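Local atomic coordinates of WZI (Escherichia coli, PDB entry 2YNK), a protein that binds carbohydrate as an outer-membrane lectin with a beta-barrel fold and takes part in assembling the group 1 capsule. Residues N114-E119 / R126-G131; E119-G124 / Y353-P358; G87-A92 / G163-P168; A67-T72 / L96-N101. All coordinates share one frame; numbering follows the deposited sequence.

From the N terminus, contact 4 closes first: strand 69-76 pairs with strand 95-104, and the long loop between them carries 87-92, the first half of contact 3. Contact 3 waits for 163-168 and therefore crosses contact 4. Contact 1, the hairpin of 114-119 and 126-131, opens and closes within that wait, in series after contact 4; the two share adjoining strands, joined by Leu-96 N to Val-115 O. The tip of this hairpin starts contact 2, which crosses contacts 1 and 3 and closes only at 353-358. Contacts 1 and 4 build wall, contact 3 joins two loops and contact 2 sets a loop against a small hairpin; Arg-167 bridges contacts 3 and 1 through Glu-116.

Contact 1 (N114-E119 / R126-G131); sequences NVEGGE and RFNANG
Asn-114 and Asn-128 form a hydrogen-bonded antiparallel pair near the loop end of a beta hairpin in the barrel wall, made by strands 107-116 and 127-138. Asn-114 N gives to Asn-128 O at 2.7 Å and Asn-128 N returns a bond to Asn-114 O at 2.8 Å. The close-packed face carries the polar side chains of Asn-114, Asn-128 and Glu-116. ND2 of Asn-114 reaches OD1 of Asn-128, although the model leaves the place of that oxygen less sure. Glu-116 reaches over to Asn-128 ND2, and its OE1 is held by a salt bridge to Arg-167 on a loop. The other face is looser and lies on the surface. There Val-115 and Phe-127, a non-hydrogen-bonded pair, point the same way, and Val-115 CG2, anti to the backbone N, sits over one face of the phenyl ring, 4.1 Å from its centroid. Arg-126 runs out extended beside them, and a bound dodecane touches it and Glu-116. The chain turns a corner at Gly-117 and Gly-118, which make no contact with 126-131. The second oxygen of Glu-116, OE2, takes a weak hydrogen bond from Asn-128 ND2, 3.1 Å away.

Contact 2 (E119-G124 / Y353-P358); sequences ERISNG and YQQGYP
Arg-120, Ile-121, Ser-122 and Asn-123 run past a small two-stranded hairpin, 353-354 with 357-358, whose type I' turn from Gln-354 to Tyr-357 presents Gln-355 and Tyr-357 to them. Arg-120 is a loose neighbour: its carbonyl O lies 3.8 Å from Tyr-357 OH, while its side chain leads away, extended, to a salt bridge with Asp-93. Ile-121 does most of the apolar work. Its CG1, anti to the carbonyl carbon (chi1 -53°), is set straight over the centre of the Tyr-357 ring, 3.5 Å from the centroid and 4° off the ring normal. This is a CH-pi contact, and CD1 carries it on along the same face to meet Tyr-357 CD2 at 3.4 Å. The other branch, CG2, turns to Gln-355 and packs on its CB at 3.9 Å, the two side chains crossing at about a right angle, so the isoleucine is wedged against both hairpin residues. At Ser-122 the backbone takes over: its O comes 2.8 Å from Gln-355 NE2, but the angle is too poor for a hydrogen bond. Asn-123 ends the run, its OD1 receiving a weak though nearly straight bond, 168° at the hydrogen, from the same NE2. Stronger partners hold the polar ends elsewhere, Asn-123 ND2 giving a hydrogen bond to Ser-125 O, Gln-204 taking Gln-355 NE2 and Gln-79 meeting Tyr-357 OH. The arrangement thus sets the loop between wall strands 107-116 and 127-138 against a separate hairpin that lies, in sequence, between strands 322-331 and 368-377.

Contact 3 (G87-A92 / G163-P168); sequences GQTQPA and GDAMRP
Gly-87, Thr-89 and Pro-91 meet Asp-164, Ala-165 and Arg-167 in a loop-to-loop contact well within the barrel protein, its centre about 9 Å from the centre of the chain. Neither segment has regular structure and no strand pairing joins them; the contact is made in three steps along a roughly matched course, two of side chain on backbone and one of side chain on side chain. The first is polar: Gly-87 N donates to Asp-164 OD2 at 2.7 Å, approaching the carboxylate oxygen nearly along its C-O axis, with an angle of 141° at the hydrogen. It is the one hydrogen bond between the segments. Next comes close van der Waals contact. Thr-89 turns toward the other loop and sets both branches against Ala-165, OG1 at 3.7 Å and CG2 at 3.9 Å from its CA. The third step is a proline against a flat cation: Pro-91 CB lies over one face of the Arg-167 guanidinium, 3.7 Å above its plane and displaced toward the edge of the group. The arginine is extended as far as CD and then bends, chi3 of 107° swinging NE out of line. NH2 also makes a salt bridge to Glu-116. Arg-167 also touches Asn-128 and Asn-130, so the loop between strands 151-152 and 170-176 is fastened both to the loop between strands 69-76 and 95-104 and to the wall strands 107-116 and 127-138.

Contact 4 (A67-T72 / L96-N101); sequences ADFRVT and LGLAFN
Phe-69 to Thr-72 and Gly-97 to Phe-100 pair as part of the first two strands of the closed antiparallel barrel, the axes of 69-72 and 96-101 lying 4.7 Å apart and running at 172° to each other. Arg-70 with Ala-99 and Thr-72 with Gly-97 are the hydrogen-bonded pairs; in the second, Gly-97 N gives to Thr-72 O at 2.7 Å. Just before strand 69-76 begins, the pairing already holds: Asn-101 N bonds to Asp-68 O at 2.9 Å, and ND2 of its side chain reaches Ala-67 O at 3.0 Å, which lies in the plane of the amide. OD1 of that amide is taken by His-110. On one face Val-71 and Leu-98 stand side by side, pointing the same way, and touch through CG2 and CD2 at 3.4 Å. Phe-69 and Phe-100 share this face, with Phe-69 CE1 4.2 Å from Leu-98 CB. The opposite face bears Ala-99, Thr-72 and Arg-70, whose guanidinium has Thr-72 CG2 over its centre, 3.8 Å above the plane. Strand 95-104 pairs onward with strand 107-116, while Phe-69 and Val-71 bond through their backbones to Phe-454 and Ile-452 of strand 444-454, the seam where first and last strands close the barrel.

Contact 1 (N114-E119 / R126-G131)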
loop_
_atom_site.group_PDB
_atom_site.type_symbol
_atom_site.label_atom_id
_atom_site.label_comp_id
_atom_site.label_asym_id
_atom_site.label_seq_id
_atom_site.Cartn_x
_atom_site.Cartn_y
_atom_site.Cartn_z
ATOM N N ASN A 114 -10.400 2.478 16.896
ATOM C CA ASN A 114 -9.221 1.760 17.378
ATOM C C ASN A 114 -8.764 2.280 18.751
ATOM O O ASN A 114 -8.779 3.490 19.007
ATOM C CB ASN A 114 -8.050 1.920 16.408
ATOM C CG ASN A 114 -8.417 1.624 14.979
ATOM O OD1 ASN A 114 -8.781 0.500 14.637
ATOM N ND2 ASN A 114 -8.291 2.632 14.122
ATOM N N VAL A 115 -8.342 1.356 19.612
ATOM C CA VAL A 115 -7.672 1.677 20.856
ATOM C C VAL A 115 -6.317 0.981 20.845
ATOM O O VAL A 115 -6.190 -0.135 20.336
ATOM C CB VAL A 115 -8.472 1.216 22.075
ATOM C CG1 VAL A 115 -8.456 -0.295 22.171
ATOM C CG2 VAL A 115 -7.896 1.830 23.341
ATOM N N GLU A 116 -5.312 1.639 21.427
ATOM C CA GLU A 116 -3.917 1.219 21.276
ATOM C C GLU A 116 -3.103 1.151 22.568
ATOM O O GLU A 116 -3.399 1.831 23.545
ATOM C CB GLU A 116 -3.220 2.157 20.297
ATOM C CG GLU A 116 -3.487 1.801 18.849
ATOM C CD GLU A 116 -3.184 2.942 17.899
ATOM O OE1 GLU A 116 -2.518 3.929 18.340
ATOM O OE2 GLU A 116 -3.618 2.838 16.715
ATOM N N GLY A 117 -2.058 0.329 22.533
ATOM C CA GLY A 117 -1.174 0.123 23.651
ATOM C C GLY A 117 0.256 0.021 23.164
ATOM O O GLY A 117 0.552 -0.761 22.272
ATOM N N GLY A 118 1.149 0.811 23.764
ATOM C CA GLY A 118 2.557 0.799 23.397
ATOM C C GLY A 118 2.732 1.408 22.028
ATOM O O GLY A 118 3.087 0.713 21.077
ATOM N N GLU A 119 2.459 2.709 21.934
ATOM C CA GLU A 119 2.543 3.451 20.671
ATOM C C GLU A 119 3.904 3.308 19.996
ATOM O O GLU A 119 4.947 3.468 20.638
ATOM C CB GLU A 119 2.292 4.946 20.900
ATOM C CG GLU A 119 0.845 5.333 21.164
ATOM C CD GLU A 119 0.667 6.843 21.275
ATOM O OE1 GLU A 119 1.627 7.542 21.691
ATOM O OE2 GLU A 119 -0.439 7.331 20.947
ATOM N N ARG A 126 -4.696 7.485 22.558
ATOM C CA ARG A 126 -4.634 6.059 22.253
ATOM C C ARG A 126 -5.884 5.565 21.520
ATOM O O ARG A 126 -5.941 4.415 21.118
ATOM C CB ARG A 126 -4.405 5.237 23.522
ATOM C CG ARG A 126 -5.552 5.228 24.520
ATOM C CD ARG A 126 -4.999 4.999 25.917
ATOM N NE ARG A 126 -6.038 4.834 26.933
ATOM C CZ ARG A 126 -6.545 3.667 27.325
ATOM N NH1 ARG A 126 -6.133 2.516 26.790
ATOM N NH2 ARG A 126 -7.486 3.654 28.262
ATOM N N PHE A 127 -6.874 6.439 21.373
ATOM C CA PHE A 127 -8.083 6.163 20.620
ATOM C C PHE A 127 -8.006 6.870 19.285
ATOM O O PHE A 127 -7.585 8.036 19.238
ATOM C CB PHE A 127 -9.306 6.716 21.346
ATOM C CG PHE A 127 -9.707 5.937 22.555
ATOM C CD1 PHE A 127 -10.490 4.794 22.428
ATOM C CD2 PHE A 127 -9.345 6.367 23.826
ATOM C CE1 PHE A 127 -10.887 4.087 23.548
ATOM C CE2 PHE A 127 -9.736 5.665 24.952
ATOM C CZ PHE A 127 -10.503 4.524 24.817
ATOM N N ASN A 128 -8.443 6.198 18.212
ATOM C CA ASN A 128 -8.518 6.845 16.901
ATOM C C ASN A 128 -9.490 6.187 15.917
ATOM O O ASN A 128 -9.979 5.075 16.133
ATOM C CB ASN A 128 -7.131 6.939 16.286
ATOM C CG ASN A 128 -6.688 5.645 15.671
ATOM O OD1 ASN A 128 -6.972 5.396 14.520
ATOM N ND2 ASN A 128 -5.991 4.814 16.430
ATOM N N ALA A 129 -9.759 6.897 14.828
ATOM C CA ALA A 129 -10.697 6.437 13.822
ATOM C C ALA A 129 -10.010 6.216 12.472
ATOM O O ALA A 129 -10.552 6.597 11.439
ATOM C CB ALA A 129 -11.832 7.443 13.690
ATOM N N ASN A 130 -8.819 5.607 12.492
ATOM C CA ASN A 130 -8.056 5.315 11.270
ATOM C C ASN A 130 -8.797 4.281 10.392
ATOM O O ASN A 130 -9.374 3.300 10.883
ATOM C CB ASN A 130 -6.638 4.814 11.601
ATOM C CG ASN A 130 -5.730 5.899 12.240
ATOM O OD1 ASN A 130 -4.592 5.617 12.653
ATOM N ND2 ASN A 130 -6.229 7.130 12.324
ATOM N N GLY A 131 -8.802 4.515 9.090
ATOM C CA GLY A 131 -9.541 3.667 8.195
ATOM C C GLY A 131 -10.992 4.082 8.053
ATOM O O GLY A 131 -11.636 3.677 7.085
#

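Contact 2 (E119-G124 / Y353-P358)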
loop_
_atom_site.group_PDB
_atom_site.type_symbol
_atom_site.label_atom_id
_atom_site.label_comp_id
_atom_site.label_asym_id
_atom_site.label_seq_id
_atom_site.Cartn_x
_atom_site.Cartn_y
_atom_site.Cartn_z
ATOM N N GLU A 119 2.459 2.709 21.934
ATOM C CA GLU A 119 2.543 3.451 20.671
ATOM C C GLU A 119 3.904 3.308 19.996
ATOM O O GLU A 119 4.947 3.468 20.638
ATOM C CB GLU A 119 2.292 4.946 20.900
ATOM C CG GLU A 119 0.845 5.333 21.164
ATOM C CD GLU A 119 0.667 6.843 21.275
ATOM O OE1 GLU A 119 1.627 7.542 21.691
ATOM O OE2 GLU A 119 -0.439 7.331 20.947
ATOM N N ARG A 120 3.874 3.006 18.700
ATOM C CA ARG A 120 5.054 3.080 17.855
ATOM C C ARG A 120 5.028 4.431 17.148
ATOM O O ARG A 120 5.988 5.194 17.208
ATOM C CB ARG A 120 5.050 1.942 16.838
ATOM C CG ARG A 120 4.999 0.546 17.443
ATOM C CD ARG A 120 4.781 -0.506 16.365
ATOM N NE ARG A 120 4.848 -1.869 16.880
ATOM C CZ ARG A 120 4.666 -2.962 16.142
ATOM N NH1 ARG A 120 4.398 -2.858 14.850
ATOM N NH2 ARG A 120 4.744 -4.166 16.696
ATOM N N ILE A 121 3.912 4.721 16.488
ATOM C CA ILE A 121 3.692 6.015 15.852
ATOM C C ILE A 121 2.966 6.918 16.853
ATOM O O ILE A 121 2.025 6.481 17.493
ATOM C CB ILE A 121 2.874 5.858 14.542
ATOM C CG1 ILE A 121 3.532 4.830 13.614
ATOM C CG2 ILE A 121 2.741 7.184 13.815
ATOM C CD1 ILE A 121 3.019 4.859 12.186
ATOM N N SER A 122 3.408 8.163 17.000
ATOM C CA SER A 122 2.779 9.091 17.950
ATOM C C SER A 122 1.359 9.416 17.567
ATOM O O SER A 122 0.961 9.259 16.408
ATOM C CB SER A 122 3.548 10.412 18.037
ATOM O OG SER A 122 4.728 10.245 18.792
ATOM N N ASN A 123 0.600 9.896 18.545
ATOM C CA ASN A 123 -0.753 10.328 18.300
ATOM C C ASN A 123 -1.223 11.278 19.380
ATOM O O ASN A 123 -0.514 11.512 20.362
ATOM C CB ASN A 123 -1.675 9.107 18.224
ATOM C CG ASN A 123 -2.733 9.230 17.141
ATOM O OD1 ASN A 123 -2.534 9.889 16.122
ATOM N ND2 ASN A 123 -3.866 8.582 17.363
ATOM N N GLY A 124 -2.404 11.853 19.184
ATOM C CA GLY A 124 -3.028 12.691 20.199
ATOM C C GLY A 124 -3.534 11.859 21.362
ATOM O O GLY A 124 -3.553 12.309 22.497
ATOM N N TYR A 353 7.072 13.203 6.008
ATOM C CA TYR A 353 6.750 12.285 7.103
ATOM C C TYR A 353 5.607 12.843 7.943
ATOM O O TYR A 353 5.588 14.038 8.239
ATOM C CB TYR A 353 7.930 12.120 8.061
ATOM C CG TYR A 353 9.192 11.567 7.466
ATOM C CD1 TYR A 353 10.030 12.369 6.711
ATOM C CD2 TYR A 353 9.577 10.261 7.699
ATOM C CE1 TYR A 353 11.211 11.883 6.177
ATOM C CE2 TYR A 353 10.757 9.756 7.171
ATOM C CZ TYR A 353 11.573 10.578 6.410
ATOM O OH TYR A 353 12.740 10.101 5.863
ATOM N N GLN A 354 4.675 11.976 8.346
ATOM C CA GLN A 354 3.688 12.337 9.347
ATOM C C GLN A 354 4.021 11.595 10.614
ATOM O O GLN A 354 4.190 10.375 10.577
ATOM C CB GLN A 354 2.292 11.949 8.913
ATOM C CG GLN A 354 1.234 12.415 9.892
ATOM C CD GLN A 354 -0.152 12.049 9.467
ATOM O OE1 GLN A 354 -0.931 12.907 9.069
ATOM N NE2 GLN A 354 -0.471 10.771 9.544
ATOM N N GLN A 355 4.114 12.335 11.723
ATOM C CA GLN A 355 4.449 11.778 13.031
ATOM C C GLN A 355 5.686 10.910 12.969
ATOM O O GLN A 355 5.778 9.870 13.622
ATOM C CB GLN A 355 3.257 11.030 13.612
ATOM C CG GLN A 355 2.059 11.950 13.773
ATOM C CD GLN A 355 0.774 11.235 14.098
ATOM O OE1 GLN A 355 0.340 10.346 13.361
ATOM N NE2 GLN A 355 0.129 11.648 15.184
ATOM N N GLY A 356 6.649 11.360 12.172
ATOM C CA GLY A 356 7.939 10.700 12.060
ATOM C C GLY A 356 7.940 9.571 11.060
ATOM O O GLY A 356 9.001 9.108 10.626
ATOM N N TYR A 357 6.746 9.114 10.693
ATOM C CA TYR A 357 6.628 7.960 9.833
ATOM C C TYR A 357 6.419 8.415 8.395
ATOM O O TYR A 357 5.640 9.340 8.125
ATOM C CB TYR A 357 5.573 7.007 10.367
ATOM C CG TYR A 357 6.164 6.092 11.434
ATOM C CD1 TYR A 357 6.631 6.612 12.640
ATOM C CD2 TYR A 357 6.317 4.721 11.212
ATOM C CE1 TYR A 357 7.206 5.798 13.600
ATOM C CE2 TYR A 357 6.885 3.900 12.171
ATOM C CZ TYR A 357 7.330 4.446 13.368
ATOM O OH TYR A 357 7.896 3.639 14.335
ATOM N N PRO A 358 7.193 7.821 7.475
ATOM C CA PRO A 358 7.215 8.241 6.085
ATOM C C PRO A 358 5.877 8.038 5.365
ATOM O O PRO A 358 5.231 7.024 5.561
ATOM C CB PRO A 358 8.286 7.336 5.470
ATOM C CG PRO A 358 8.281 6.124 6.323
ATOM C CD PRO A 358 8.063 6.651 7.701
#

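Contact 3 (G87-A92 / G163-P168)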
loop_
_atom_site.group_PDB
_atom_site.type_symbol
_atom_site.label_atom_id
_atom_site.label_comp_id
_atom_site.label_asym_id
_atom_site.label_seq_id
_atom_site.Cartn_x
_atom_site.Cartn_y
_atom_site.Cartn_z
ATOM N N GLY A 87 0.287 -3.306 3.473
ATOM C CA GLY A 87 -0.686 -3.720 4.466
ATOM C C GLY A 87 -0.125 -4.265 5.764
ATOM O O GLY A 87 -0.872 -4.853 6.548
ATOM N N GLN A 88 1.166 -4.082 6.022
ATOM C CA GLN A 88 1.786 -4.745 7.177
ATOM C C GLN A 88 2.446 -3.832 8.252
ATOM O O GLN A 88 3.015 -4.355 9.209
ATOM C CB GLN A 88 2.769 -5.809 6.675
ATOM C CG GLN A 88 2.082 -7.027 6.059
ATOM C CD GLN A 88 2.933 -7.716 4.999
ATOM O OE1 GLN A 88 3.833 -8.490 5.321
ATOM N NE2 GLN A 88 2.645 -7.435 3.723
ATOM N N THR A 89 2.357 -2.504 8.125
ATOM C CA THR A 89 2.893 -1.593 9.157
ATOM C C THR A 89 1.823 -1.308 10.215
ATOM O O THR A 89 0.882 -0.558 9.965
ATOM C CB THR A 89 3.393 -0.226 8.582
ATOM O OG1 THR A 89 4.471 -0.419 7.649
ATOM C CG2 THR A 89 3.889 0.688 9.707
ATOM N N GLN A 90 1.966 -1.904 11.394
ATOM C CA GLN A 90 1.095 -1.587 12.528
ATOM C C GLN A 90 1.613 -0.364 13.312
ATOM O O GLN A 90 2.821 -0.220 13.519
ATOM C CB GLN A 90 0.984 -2.794 13.445
ATOM C CG GLN A 90 0.146 -3.923 12.856
ATOM C CD GLN A 90 -1.352 -3.776 13.104
ATOM O OE1 GLN A 90 -1.814 -2.887 13.837
ATOM N NE2 GLN A 90 -2.124 -4.672 12.497
ATOM N N PRO A 91 0.701 0.528 13.738
ATOM C CA PRO A 91 1.095 1.777 14.383
ATOM C C PRO A 91 1.367 1.666 15.889
ATOM O O PRO A 91 1.801 2.636 16.511
ATOM C CB PRO A 91 -0.124 2.663 14.139
ATOM C CG PRO A 91 -1.259 1.711 14.236
ATOM C CD PRO A 91 -0.763 0.455 13.583
ATOM N N ALA A 92 1.084 0.510 16.472
ATOM C CA ALA A 92 1.308 0.307 17.896
ATOM C C ALA A 92 1.540 -1.164 18.184
ATOM O O ALA A 92 1.124 -2.026 17.399
ATOM C CB ALA A 92 0.122 0.821 18.684
ATOM N N GLY A 163 2.641 5.525 0.319
ATOM C CA GLY A 163 2.460 4.216 0.884
ATOM C C GLY A 163 1.604 4.222 2.132
ATOM O O GLY A 163 0.708 5.050 2.303
ATOM N N ASP A 164 1.990 3.331 3.035
ATOM C CA ASP A 164 1.131 2.684 3.999
ATOM C C ASP A 164 1.700 2.712 5.399
ATOM O O ASP A 164 1.085 2.162 6.309
ATOM C CB ASP A 164 1.149 1.214 3.595
ATOM C CG ASP A 164 -0.128 0.523 3.836
ATOM O OD1 ASP A 164 -1.181 1.188 3.868
ATOM O OD2 ASP A 164 -0.068 -0.709 3.954
ATOM N N ALA A 165 2.880 3.331 5.555
ATOM C CA ALA A 165 3.775 3.105 6.681
ATOM C C ALA A 165 3.724 4.283 7.642
ATOM O O ALA A 165 4.747 4.914 7.941
ATOM C CB ALA A 165 5.191 2.914 6.153
HETATM N N MSE A 166 2.519 4.577 8.113
HETATM C CA MSE A 166 2.176 5.897 8.644
HETATM C C MSE A 166 0.694 5.898 8.858
HETATM O O MSE A 166 -0.021 5.081 8.284
HETATM C CB MSE A 166 2.488 6.961 7.594
HETATM C CG MSE A 166 2.160 6.348 6.219
HETATM SE SE MSE A 166 1.066 7.563 5.177
HETATM C CE MSE A 166 -0.692 6.898 5.771
ATOM N N ARG A 167 0.204 6.823 9.669
ATOM C CA ARG A 167 -1.211 6.844 9.986
ATOM C C ARG A 167 -1.936 7.520 8.844
ATOM O O ARG A 167 -1.488 8.573 8.376
ATOM C CB ARG A 167 -1.472 7.562 11.307
ATOM C CG ARG A 167 -0.721 6.925 12.454
ATOM C CD ARG A 167 -1.036 7.575 13.787
ATOM N NE ARG A 167 -1.867 6.690 14.582
ATOM C CZ ARG A 167 -1.444 5.949 15.593
ATOM N NH1 ARG A 167 -0.187 5.989 16.008
ATOM N NH2 ARG A 167 -2.304 5.172 16.218
ATOM N N PRO A 168 -3.050 6.918 8.384
ATOM C CA PRO A 168 -3.781 7.486 7.260
ATOM C C PRO A 168 -4.308 8.873 7.614
ATOM O O PRO A 168 -4.621 9.134 8.786
ATOM C CB PRO A 168 -4.920 6.487 7.031
ATOM C CG PRO A 168 -5.089 5.788 8.338
ATOM C CD PRO A 168 -3.727 5.736 8.948
#

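Contact 4 (A67-T72 / L96-N101)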
loop_
_atom_site.group_PDB
_atom_site.type_symbol
_atom_site.label_atom_id
_atom_site.label_comp_id
_atom_site.label_asym_id
_atom_site.label_seq_id
_atom_site.Cartn_x
_atom_site.Cartn_y
_atom_site.Cartn_z
ATOM N N ALA A 67 -17.815 -7.340 6.236
ATOM C CA ALA A 67 -18.828 -7.874 7.154
ATOM C C ALA A 67 -19.501 -6.771 7.971
ATOM O O ALA A 67 -18.870 -5.779 8.323
ATOM C CB ALA A 67 -18.198 -8.893 8.092
ATOM N N ASP A 68 -20.780 -6.964 8.283
ATOM C CA ASP A 68 -21.571 -5.960 9.007
ATOM C C ASP A 68 -20.830 -5.376 10.196
ATOM O O ASP A 68 -20.827 -4.163 10.404
ATOM C CB ASP A 68 -22.894 -6.570 9.504
ATOM C CG ASP A 68 -23.899 -6.794 8.388
ATOM O OD1 ASP A 68 -23.738 -6.205 7.304
ATOM O OD2 ASP A 68 -24.863 -7.561 8.603
ATOM N N PHE A 69 -20.223 -6.253 10.981
ATOM C CA PHE A 69 -19.471 -5.848 12.156
ATOM C C PHE A 69 -18.194 -6.676 12.205
ATOM O O PHE A 69 -18.225 -7.881 11.968
ATOM C CB PHE A 69 -20.322 -6.030 13.413
ATOM C CG PHE A 69 -19.594 -5.725 14.688
ATOM C CD1 PHE A 69 -18.987 -4.487 14.880
ATOM C CD2 PHE A 69 -19.522 -6.669 15.710
ATOM C CE1 PHE A 69 -18.312 -4.198 16.060
ATOM C CE2 PHE A 69 -18.851 -6.384 16.893
ATOM C CZ PHE A 69 -18.246 -5.148 17.067
ATOM N N ARG A 70 -17.066 -6.021 12.476
ATOM C CA ARG A 70 -15.774 -6.689 12.415
ATOM C C ARG A 70 -14.846 -6.268 13.545
ATOM O O ARG A 70 -14.563 -5.082 13.725
ATOM C CB ARG A 70 -15.121 -6.412 11.072
ATOM C CG ARG A 70 -14.064 -7.438 10.711
ATOM C CD ARG A 70 -13.774 -7.457 9.219
ATOM N NE ARG A 70 -12.466 -6.906 8.885
ATOM C CZ ARG A 70 -11.348 -7.620 8.762
ATOM N NH1 ARG A 70 -11.341 -8.937 8.956
ATOM N NH2 ARG A 70 -10.217 -7.007 8.441
ATOM N N VAL A 71 -14.387 -7.245 14.316
ATOM C CA VAL A 71 -13.447 -6.989 15.387
ATOM C C VAL A 71 -12.072 -7.457 14.951
ATOM O O VAL A 71 -11.923 -8.584 14.480
ATOM C CB VAL A 71 -13.837 -7.724 16.675
ATOM C CG1 VAL A 71 -12.740 -7.552 17.714
ATOM C CG2 VAL A 71 -15.166 -7.203 17.205
ATOM N N THR A 72 -11.078 -6.587 15.105
ATOM C CA THR A 72 -9.698 -6.923 14.765
ATOM C C THR A 72 -8.778 -6.618 15.938
ATOM O O THR A 72 -9.059 -5.737 16.760
ATOM C CB THR A 72 -9.195 -6.171 13.516
ATOM O OG1 THR A 72 -9.177 -4.760 13.767
ATOM C CG2 THR A 72 -10.080 -6.486 12.292
ATOM N N LEU A 96 -6.620 -2.788 19.042
ATOM C CA LEU A 96 -7.916 -3.423 18.996
ATOM C C LEU A 96 -8.857 -2.546 18.199
ATOM O O LEU A 96 -8.984 -1.361 18.494
ATOM C CB LEU A 96 -8.442 -3.622 20.403
ATOM C CG LEU A 96 -9.720 -4.441 20.512
ATOM C CD1 LEU A 96 -9.574 -5.764 19.770
ATOM C CD2 LEU A 96 -10.029 -4.646 21.988
ATOM N N GLY A 97 -9.502 -3.134 17.187
ATOM C CA GLY A 97 -10.340 -2.394 16.249
ATOM C C GLY A 97 -11.755 -2.922 16.219
ATOM O O GLY A 97 -11.961 -4.136 16.169
ATOM N N LEU A 98 -12.727 -2.009 16.275
ATOM C CA LEU A 98 -14.137 -2.333 16.078
ATOM C C LEU A 98 -14.656 -1.524 14.900
ATOM O O LEU A 98 -14.538 -0.304 14.899
ATOM C CB LEU A 98 -14.963 -1.993 17.323
ATOM C CG LEU A 98 -14.589 -2.637 18.666
ATOM C CD1 LEU A 98 -15.647 -2.312 19.715
ATOM C CD2 LEU A 98 -14.408 -4.146 18.550
ATOM N N ALA A 99 -15.230 -2.201 13.905
ATOM C CA ALA A 99 -15.746 -1.530 12.711
ATOM C C ALA A 99 -17.189 -1.922 12.384
ATOM O O ALA A 99 -17.539 -3.099 12.398
ATOM C CB ALA A 99 -14.848 -1.814 11.521
ATOM N N PHE A 100 -18.014 -0.918 12.091
ATOM C CA PHE A 100 -19.339 -1.124 11.524
ATOM C C PHE A 100 -19.292 -0.828 10.030
ATOM O O PHE A 100 -18.847 0.243 9.631
ATOM C CB PHE A 100 -20.370 -0.207 12.189
ATOM C CG PHE A 100 -21.701 -0.167 11.467
ATOM C CD1 PHE A 100 -22.601 -1.231 11.570
ATOM C CD2 PHE A 100 -22.049 0.927 10.663
ATOM C CE1 PHE A 100 -23.818 -1.196 10.901
ATOM C CE2 PHE A 100 -23.270 0.959 9.996
ATOM C CZ PHE A 100 -24.153 -0.102 10.116
ATOM N N ASN A 101 -19.774 -1.768 9.221
ATOM C CA ASN A 101 -19.746 -1.661 7.758
ATOM C C ASN A 101 -21.121 -1.675 7.141
ATOM O O ASN A 101 -21.976 -2.443 7.547
ATOM C CB ASN A 101 -18.996 -2.839 7.153
ATOM C CG ASN A 101 -17.502 -2.674 7.222
ATOM O OD1 ASN A 101 -16.976 -1.609 6.913
ATOM N ND2 ASN A 101 -16.805 -3.738 7.605
#